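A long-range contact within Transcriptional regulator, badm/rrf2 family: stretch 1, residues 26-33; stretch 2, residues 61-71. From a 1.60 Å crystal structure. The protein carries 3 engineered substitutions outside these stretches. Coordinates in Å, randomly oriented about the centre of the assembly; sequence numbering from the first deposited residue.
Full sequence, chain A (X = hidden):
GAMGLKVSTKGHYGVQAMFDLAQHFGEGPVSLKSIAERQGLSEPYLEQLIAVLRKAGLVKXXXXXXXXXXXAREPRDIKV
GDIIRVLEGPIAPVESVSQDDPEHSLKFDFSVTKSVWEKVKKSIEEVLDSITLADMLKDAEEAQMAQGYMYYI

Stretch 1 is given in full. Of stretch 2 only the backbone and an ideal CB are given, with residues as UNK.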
# COMPACT_ATOMS: atom_id res chain seq x y z
N GLY A 26 -4.84 -18.99 24.58
CA GLY A 26 -4.88 -19.46 25.95
C GLY A 26 -5.69 -20.74 26.11
O GLY A 26 -5.34 -21.63 26.90
N GLU A 27 -6.78 -20.82 25.37
CA GLU A 27 -7.69 -21.94 25.52
C GLU A 27 -7.15 -23.21 24.89
O GLU A 27 -7.54 -24.31 25.28
CB GLU A 27 -9.05 -21.59 24.93
CG GLU A 27 -9.82 -20.60 25.78
CD GLU A 27 -11.24 -20.37 25.28
OE1 GLU A 27 -11.51 -20.71 24.11
OE2 GLU A 27 -12.07 -19.87 26.06
N GLY A 28 -6.27 -23.07 23.91
CA GLY A 28 -5.66 -24.22 23.28
C GLY A 28 -6.04 -24.41 21.82
O GLY A 28 -6.65 -23.53 21.21
N PRO A 29 -5.68 -25.56 21.25
CA PRO A 29 -5.90 -25.88 19.83
C PRO A 29 -7.33 -25.78 19.34
O PRO A 29 -8.26 -26.15 20.05
CB PRO A 29 -5.43 -27.33 19.71
CG PRO A 29 -5.30 -27.82 21.10
CD PRO A 29 -4.98 -26.65 21.94
N VAL A 30 -7.48 -25.26 18.13
CA VAL A 30 -8.78 -25.25 17.47
C VAL A 30 -8.67 -25.86 16.09
O VAL A 30 -7.58 -25.92 15.51
CB VAL A 30 -9.37 -23.83 17.38
CG1 VAL A 30 -9.65 -23.29 18.78
CG2 VAL A 30 -8.42 -22.90 16.61
N SER A 31 -9.78 -26.34 15.56
CA SER A 31 -9.76 -26.96 14.25
C SER A 31 -9.75 -25.91 13.15
O SER A 31 -10.23 -24.79 13.35
CB SER A 31 -10.99 -27.86 14.07
OG SER A 31 -12.17 -27.09 14.06
N LEU A 32 -9.23 -26.26 11.98
CA LEU A 32 -9.29 -25.35 10.85
C LEU A 32 -10.73 -25.05 10.46
O LEU A 32 -11.06 -23.93 10.10
CB LEU A 32 -8.51 -25.89 9.65
CG LEU A 32 -6.99 -25.79 9.80
CD1 LEU A 32 -6.30 -25.91 8.45
CD2 LEU A 32 -6.61 -24.48 10.49
N LYS A 33 -11.60 -26.06 10.54
CA LYS A 33 -13.01 -25.85 10.23
C LYS A 33 -13.62 -24.75 11.09
O LYS A 33 -14.39 -23.92 10.60
CB LYS A 33 -13.82 -27.14 10.40
CG LYS A 33 -15.30 -26.95 10.16
CD LYS A 33 -16.10 -28.19 10.52
CE LYS A 33 -17.60 -27.93 10.41
NZ LYS A 33 -18.40 -29.14 10.72
N UNK A 61 0.75 -27.73 14.70
CA UNK A 61 -0.32 -28.69 14.79
C UNK A 61 -0.13 -29.53 16.05
O UNK A 61 1.01 -29.84 16.43
CB UNK A 61 -0.37 -29.57 13.54
N UNK A 62 -1.22 -29.87 16.71
CA UNK A 62 -1.15 -30.74 17.87
C UNK A 62 -2.08 -31.96 17.68
O UNK A 62 -3.11 -31.86 17.01
CB UNK A 62 -1.52 -29.96 19.14
N UNK A 63 -1.70 -33.09 18.26
CA UNK A 63 -2.40 -34.36 18.00
C UNK A 63 -3.47 -34.76 19.02
O UNK A 63 -3.83 -35.93 19.10
CB UNK A 63 -1.37 -35.48 17.93
N UNK A 64 -3.97 -33.81 19.80
CA UNK A 64 -4.89 -34.14 20.89
C UNK A 64 -6.30 -34.55 20.49
O UNK A 64 -6.58 -34.79 19.31
CB UNK A 64 -4.99 -32.93 21.83
N UNK A 65 -7.18 -34.66 21.48
CA UNK A 65 -8.60 -34.86 21.24
C UNK A 65 -9.15 -33.54 20.73
O UNK A 65 -9.63 -33.45 19.60
CB UNK A 65 -9.33 -35.33 22.50
N UNK A 66 -9.07 -32.52 21.58
CA UNK A 66 -9.01 -31.16 21.07
C UNK A 66 -7.60 -31.07 20.48
O UNK A 66 -6.68 -30.55 21.11
CB UNK A 66 -9.28 -30.11 22.14
N UNK A 67 -7.44 -31.65 19.30
CA UNK A 67 -6.23 -31.47 18.53
C UNK A 67 -6.52 -30.25 17.69
O UNK A 67 -7.50 -29.54 17.94
CB UNK A 67 -5.86 -32.70 17.69
N UNK A 68 -5.69 -30.00 16.69
CA UNK A 68 -5.91 -28.84 15.86
C UNK A 68 -4.69 -27.95 15.84
O UNK A 68 -3.57 -28.43 15.98
CB UNK A 68 -7.13 -28.06 16.35
N UNK A 69 -4.90 -26.65 15.66
CA UNK A 69 -3.79 -25.73 15.44
C UNK A 69 -3.71 -24.69 16.54
O UNK A 69 -4.74 -24.27 17.07
CB UNK A 69 -3.93 -25.04 14.08
N UNK A 70 -2.48 -24.27 16.87
CA UNK A 70 -2.24 -23.17 17.81
C UNK A 70 -1.12 -22.30 17.28
O UNK A 70 -0.34 -22.74 16.44
CB UNK A 70 -1.90 -23.70 19.21
N UNK A 71 -1.05 -21.05 17.73
CA UNK A 71 0.13 -20.23 17.41
C UNK A 71 1.37 -20.93 17.95
O UNK A 71 1.35 -21.54 19.03
CB UNK A 71 0.01 -18.82 17.99

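Stretch 2 runs up one strand, turns, and returns along a second that meets stretch 1 at a single antiparallel bridge. At position 61 the CA-to-CB bond points away and nothing of stretch 1 lies near, so this contact sets no rule and many side chains would do; the deposited residue is S61.

Position 62 points toward stretch 1, and its ideal CB sits 4.7 Å from P29 CB. A proline ring offers carbon and no polar partner, which favours a compact aliphatic such as valine, isoleucine or leucine. It is V62, whose CG2 packs 3.4 Å from P29 CB; V62 N donates to the backbone O of 68 at 2.9 Å.

Positions 63, 64 and 65 come next. Stretch 1 has nothing within 5.5 Å of the CB at 63 or 65, so both are open to polar or small residues; they are R63, reaching off into open space, and A65. At 64 a CB would point toward P29 but be crowded by the carbonyl O of 66, which favours a small residue or none: G64.

Position 66 has its CB sideways, 4.6 Å from P29 O. That carbonyl invites a donor, while the proline ring alongside suits aliphatic carbon, so glutamine, lysine, arginine or a plain aliphatic chain are all plausible. The residue is Q66. Its CG lies 3.7 Å from P29 CG, but as modelled the amide brings OE1 to 3.1 Å from P29 O, two acceptors that make no hydrogen bond. The side chain is poorly ordered, so it makes a weak design rule.

At 67 the ideal CB points away from stretch 1 and lies 2.7 Å from G64 O, a clash. Glycine fits, and G67 turns its O to P29 CB at 3.5 Å.

Position 68 is the strictest. Phi is positive (phi/psi 123/-151°), and a CB would be jammed against the preceding carbonyl and lie 2.3 Å from V30 O. Both objections call for glycine. In G68 the bare CA instead approaches V30 O at 3.4 Å in a CA-H...O contact.

Position 69 carries the bridge through its backbone: V30 N donates to the O of 69 at 3.1 Å, and the N of 69 donates to V30 O at 2.8 Å, both nearly straight. A water links the O of 69 to G28 O, 2.9 Å from each. The CB points sideways, 4.5 Å from L32 CD2, so a large apolar or aromatic side chain could reach the leucine. Tyrosine does: with chi1 m, the ring of Y69 brings CE1 to 3.5 Å from L32 CG.

At 70 the CA-to-CB bond points sideways, with the CB 4.6 Å from P29 CA, and valine, isoleucine, leucine or methionine could lay carbon against G28 and P29. I70 does so with chi1 p, placing CG2 3.3 Å from P29 N and 3.7 Å from P29 CD.

Position 71 is out of reach and unconstrained here; it is L71.

Stretch 2 (61-71) SVRGAQGGYIL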
# COMPACT_ATOMS: atom_id res chain seq x y z
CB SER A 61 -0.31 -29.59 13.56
OG SER A 61 -1.18 -30.70 13.73
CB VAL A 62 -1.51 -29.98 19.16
CG1 VAL A 62 -0.60 -28.78 19.34
CG2 VAL A 62 -2.93 -29.53 19.09
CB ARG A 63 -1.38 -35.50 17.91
CG ARG A 63 -0.11 -35.19 17.16
CD ARG A 63 0.87 -36.35 17.30
NE ARG A 63 2.18 -36.07 16.72
CZ ARG A 63 3.22 -36.88 16.81
NH1 ARG A 63 3.12 -38.03 17.47
NH2 ARG A 63 4.38 -36.55 16.26
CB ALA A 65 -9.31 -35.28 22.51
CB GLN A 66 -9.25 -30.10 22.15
CG GLN A 66 -8.84 -28.68 21.73
CD GLN A 66 -9.80 -27.60 22.17
OE1 GLN A 66 -9.42 -26.64 22.83
NE2 GLN A 66 -11.06 -27.73 21.76
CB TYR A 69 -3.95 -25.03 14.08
CG TYR A 69 -3.68 -25.97 12.93
CD1 TYR A 69 -4.69 -26.76 12.39
CD2 TYR A 69 -2.39 -26.11 12.42
CE1 TYR A 69 -4.43 -27.64 11.35
CE2 TYR A 69 -2.13 -26.99 11.39
CZ TYR A 69 -3.14 -27.74 10.85
OH TYR A 69 -2.87 -28.61 9.82
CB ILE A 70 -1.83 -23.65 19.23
CG1 ILE A 70 -0.60 -24.55 19.17
CG2 ILE A 70 -2.94 -24.38 19.86
CD1 ILE A 70 0.01 -24.85 20.53
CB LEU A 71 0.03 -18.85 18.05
CG LEU A 71 -1.08 -17.90 17.63
CD1 LEU A 71 -1.00 -16.64 18.47
CD2 LEU A 71 -0.96 -17.55 16.16
O HOH W 1 -5.56 -22.16 18.95
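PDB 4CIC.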